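Local coordinates for protein GH26A (Muricauda sp. MAR_2010_75, PDB 6Q75) that probably hydrolyses beta-linked polysaccharides such as mannans, as a glycoside hydrolase of family 26, at residues F296-S300 with N301-T305. Numbering follows the deposited sequence.
Sequences FMVWS and NWIET
Trp299 and Trp302 project the same way from the two ends of a tight turn and meet in a T-shaped pair. The edge of the Trp299 indole, led by CD1, is turned toward the face of the Trp302 six-membered ring, with the planes at 78° and Trp299 CD1 3.7 Å from Trp302 CE3. With CG of Trp299 anti to its own nitrogen (chi1 -172°), the indole lies beside its carbonyl, on the flank where Trp302 follows. Trp302 N donates to Trp299 O at 2.9 Å, closing a type II' turn. Ser300 takes the turn's second position with a positive phi, unusual for a residue with a side chain, and its carbonyl receives Ile303 N in a longer but nearly straight bond (3.3 Å, 171°).

The tightly packed part lies at Val298 and Ile303. Val298 directs its CG1 methyl into the turn, where it sits 3.4 Å from Ile303 N and 3.9 Å from Ile303 CB; branched aliphatic residues suit this buried place, among Leu281, Val278 and Ile67 of helix 59-68. The turn joins strand 293-299, the eighth strand, which closes the (beta/alpha)8 barrel by pairing with strand 46-51, to the short helix 302-305. At this strand end Trp299 also stacks on His51 and lies beside bound Tris and glycerol, probably from the crystallisation liquor but consistent with an aromatic wall of a sugar-binding cleft.

Toward solvent the packing is looser: the exposed Trp302 ring meets Trp299 and, edge-to-face, Tyr252. Asn301 ND2 reaches over the first helical turn to the exposed Glu304, donating a hydrogen bond to Glu304 OE2 at 3.3 Å from above the carboxylate plane; an amide suits the place because its OD1 also accepts from Lys63, which bridges to Glu304 OE1.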
ATOM      1  N   PHE A 296       6.167   4.069  -7.895  1.00 16.87           N
ATOM      2  CA  PHE A 296       6.982   3.126  -7.150  1.00 16.34           C
ATOM      3  C   PHE A 296       7.166   3.703  -5.760  1.00 21.10           C
ATOM      4  O   PHE A 296       7.106   4.919  -5.589  1.00 18.93           O
ATOM      5  CB  PHE A 296       8.347   2.882  -7.839  1.00 16.42           C
ATOM      6  CG  PHE A 296       9.222   4.099  -7.927  1.00 19.50           C
ATOM      7  CD1 PHE A 296       9.942   4.561  -6.820  1.00 20.09           C
ATOM      8  CD2 PHE A 296       9.406   4.742  -9.144  1.00 20.46           C
ATOM      9  CE1 PHE A 296      10.796   5.672  -6.923  1.00 18.96           C
ATOM     10  CE2 PHE A 296      10.244   5.855  -9.249  1.00 20.88           C
ATOM     11  CZ  PHE A 296      10.948   6.316  -8.141  1.00 19.06           C
ATOM     12  N   MET A 297       7.398   2.831  -4.764  1.00 20.08           N
ATOM     13  CA  MET A 297       7.656   3.298  -3.404  1.00 15.82           C
ATOM     14  C   MET A 297       8.844   2.529  -2.844  1.00 19.12           C
ATOM     15  O   MET A 297       8.724   1.339  -2.548  1.00 18.12           O
ATOM     16  CB  MET A 297       6.420   3.106  -2.500  1.00 15.83           C
ATOM     17  CG  MET A 297       6.633   3.809  -1.174  1.00 17.93           C
ATOM     18  SD  MET A 297       5.377   3.493   0.083  1.00 20.67           S
ATOM     19  CE  MET A 297       5.585   1.726   0.341  1.00 19.41           C
ATOM     20  N   VAL A 298       9.994   3.198  -2.713  1.00 17.99           N
ATOM     21  CA  VAL A 298      11.175   2.546  -2.161  1.00 16.90           C
ATOM     22  C   VAL A 298      11.003   2.311  -0.668  1.00 18.41           C
ATOM     23  O   VAL A 298      10.444   3.149   0.059  1.00 19.14           O
ATOM     24  CB  VAL A 298      12.429   3.380  -2.458  1.00 16.92           C
ATOM     25  CG1 VAL A 298      13.651   2.737  -1.834  1.00 19.28           C
ATOM     26  CG2 VAL A 298      12.605   3.483  -3.936  1.00 17.33           C
ATOM     27  N   TRP A 299      11.458   1.151  -0.204  1.00 15.66           N
ATOM     28  CA  TRP A 299      11.261   0.750   1.188  1.00 16.25           C
ATOM     29  C   TRP A 299      12.346   1.362   2.063  1.00 18.44           C
ATOM     30  O   TRP A 299      13.467   0.869   2.096  1.00 19.26           O
ATOM     31  CB  TRP A 299      11.282  -0.766   1.312  1.00 16.27           C
ATOM     32  CG  TRP A 299      10.879  -1.192   2.708  1.00 16.66           C
ATOM     33  CD1 TRP A 299      11.705  -1.563   3.725  1.00 20.05           C
ATOM     34  CD2 TRP A 299       9.548  -1.200   3.244  1.00 16.89           C
ATOM     35  NE1 TRP A 299      10.963  -1.861   4.851  1.00 20.24           N
ATOM     36  CE2 TRP A 299       9.637  -1.636   4.581  1.00 19.28           C
ATOM     37  CE3 TRP A 299       8.283  -0.917   2.707  1.00 19.52           C
ATOM     38  CZ2 TRP A 299       8.504  -1.775   5.406  1.00 19.33           C
ATOM     39  CZ3 TRP A 299       7.171  -1.058   3.520  1.00 19.42           C
ATOM     40  CH2 TRP A 299       7.290  -1.481   4.857  1.00 21.47           C
ATOM     41  N   SER A 300      12.006   2.412   2.810  1.00 17.53           N
ATOM     42  CA  SER A 300      12.934   2.989   3.789  1.00 17.16           C
ATOM     43  C   SER A 300      14.385   3.063   3.337  1.00 17.78           C
ATOM     44  O   SER A 300      14.677   3.729   2.343  1.00 18.50           O
ATOM     45  CB  SER A 300      12.823   2.223   5.098  1.00 17.41           C
ATOM     46  OG  SER A 300      11.476   2.404   5.586  1.00 17.42           O
ATOM     47  N   ASN A 301      15.314   2.434   4.070  1.00 18.15           N
ATOM     48  CA  ASN A 301      16.719   2.688   3.734  1.00 18.20           C
ATOM     49  C   ASN A 301      17.200   1.881   2.545  1.00 17.89           C
ATOM     50  O   ASN A 301      18.393   1.958   2.219  1.00 19.98           O
ATOM     51  CB  ASN A 301      17.660   2.436   4.930  1.00 20.96           C
ATOM     52  CG  ASN A 301      19.008   3.181   4.780  1.00 23.33           C
ATOM     53  OD1 ASN A 301      19.037   4.336   4.358  1.00 23.81           O
ATOM     54  ND2 ASN A 301      20.117   2.510   5.112  1.00 24.61           N
ATOM     55  N   TRP A 302      16.327   1.130   1.864  1.00 17.24           N
ATOM     56  CA  TRP A 302      16.738   0.554   0.586  1.00 18.60           C
ATOM     57  C   TRP A 302      17.072   1.650  -0.418  1.00 19.33           C
ATOM     58  O   TRP A 302      17.784   1.391  -1.398  1.00 17.48           O
ATOM     59  CB  TRP A 302      15.654  -0.380   0.048  1.00 19.69           C
ATOM     60  CG  TRP A 302      15.723  -1.812   0.535  1.00 18.83           C
ATOM     61  CD1 TRP A 302      15.919  -2.923  -0.233  1.00 19.63           C
ATOM     62  CD2 TRP A 302      15.594  -2.289   1.892  1.00 23.64           C
ATOM     63  NE1 TRP A 302      15.923  -4.055   0.546  1.00 21.41           N
ATOM     64  CE2 TRP A 302      15.724  -3.695   1.856  1.00 24.72           C
ATOM     65  CE3 TRP A 302      15.394  -1.663   3.125  1.00 22.09           C
ATOM     66  CZ2 TRP A 302      15.650  -4.484   3.008  1.00 24.31           C
ATOM     67  CZ3 TRP A 302      15.318  -2.443   4.265  1.00 21.57           C
ATOM     68  CH2 TRP A 302      15.450  -3.841   4.198  1.00 24.08           C
ATOM     69  N   ILE A 303      16.627   2.883  -0.164  1.00 19.03           N
ATOM     70  CA  ILE A 303      17.001   4.005  -1.015  1.00 20.01           C
ATOM     71  C   ILE A 303      18.519   4.170  -1.043  1.00 20.32           C
ATOM     72  O   ILE A 303      19.072   4.677  -2.017  1.00 21.81           O
ATOM     73  CB  ILE A 303      16.281   5.295  -0.559  1.00 22.64           C
ATOM     74  CG1 ILE A 303      16.413   6.410  -1.608  1.00 21.46           C
ATOM     75  CG2 ILE A 303      16.817   5.777   0.784  1.00 23.60           C
ATOM     76  CD1 ILE A 303      15.781   6.072  -2.990  1.00 19.56           C
ATOM     77  N   GLU A 304      19.210   3.726   0.006  1.00 20.85           N
ATOM     78  CA  GLU A 304      20.666   3.764   0.106  1.00 24.11           C
ATOM     79  C   GLU A 304      21.306   2.395  -0.057  1.00 24.35           C
ATOM     80  O   GLU A 304      22.319   2.267  -0.754  1.00 24.34           O
ATOM     81  CB  GLU A 304      21.054   4.368   1.466  1.00 28.36           C
ATOM     82  CG  GLU A 304      22.450   4.066   1.991  1.00 30.07           C
ATOM     83  CD  GLU A 304      22.703   4.764   3.331  1.00 34.89           C
ATOM     84  OE1 GLU A 304      22.732   6.019   3.348  1.00 37.48           O
ATOM     85  OE2 GLU A 304      22.878   4.071   4.363  1.00 34.72           O
ATOM     86  N   THR A 305      20.717   1.345   0.525  1.00 23.42           N
ATOM     87  CA  THR A 305      21.399   0.055   0.515  1.00 24.72           C
ATOM     88  C   THR A 305      21.181  -0.734  -0.770  1.00 22.99           C
ATOM     89  O   THR A 305      21.975  -1.633  -1.069  1.00 24.88           O
ATOM     90  CB  THR A 305      20.956  -0.785   1.717  1.00 25.18           C
ATOM     91  OG1 THR A 305      19.568  -1.068   1.589  1.00 21.01           O
ATOM     92  CG2 THR A 305      21.185  -0.027   3.014  1.00 26.18           C
TER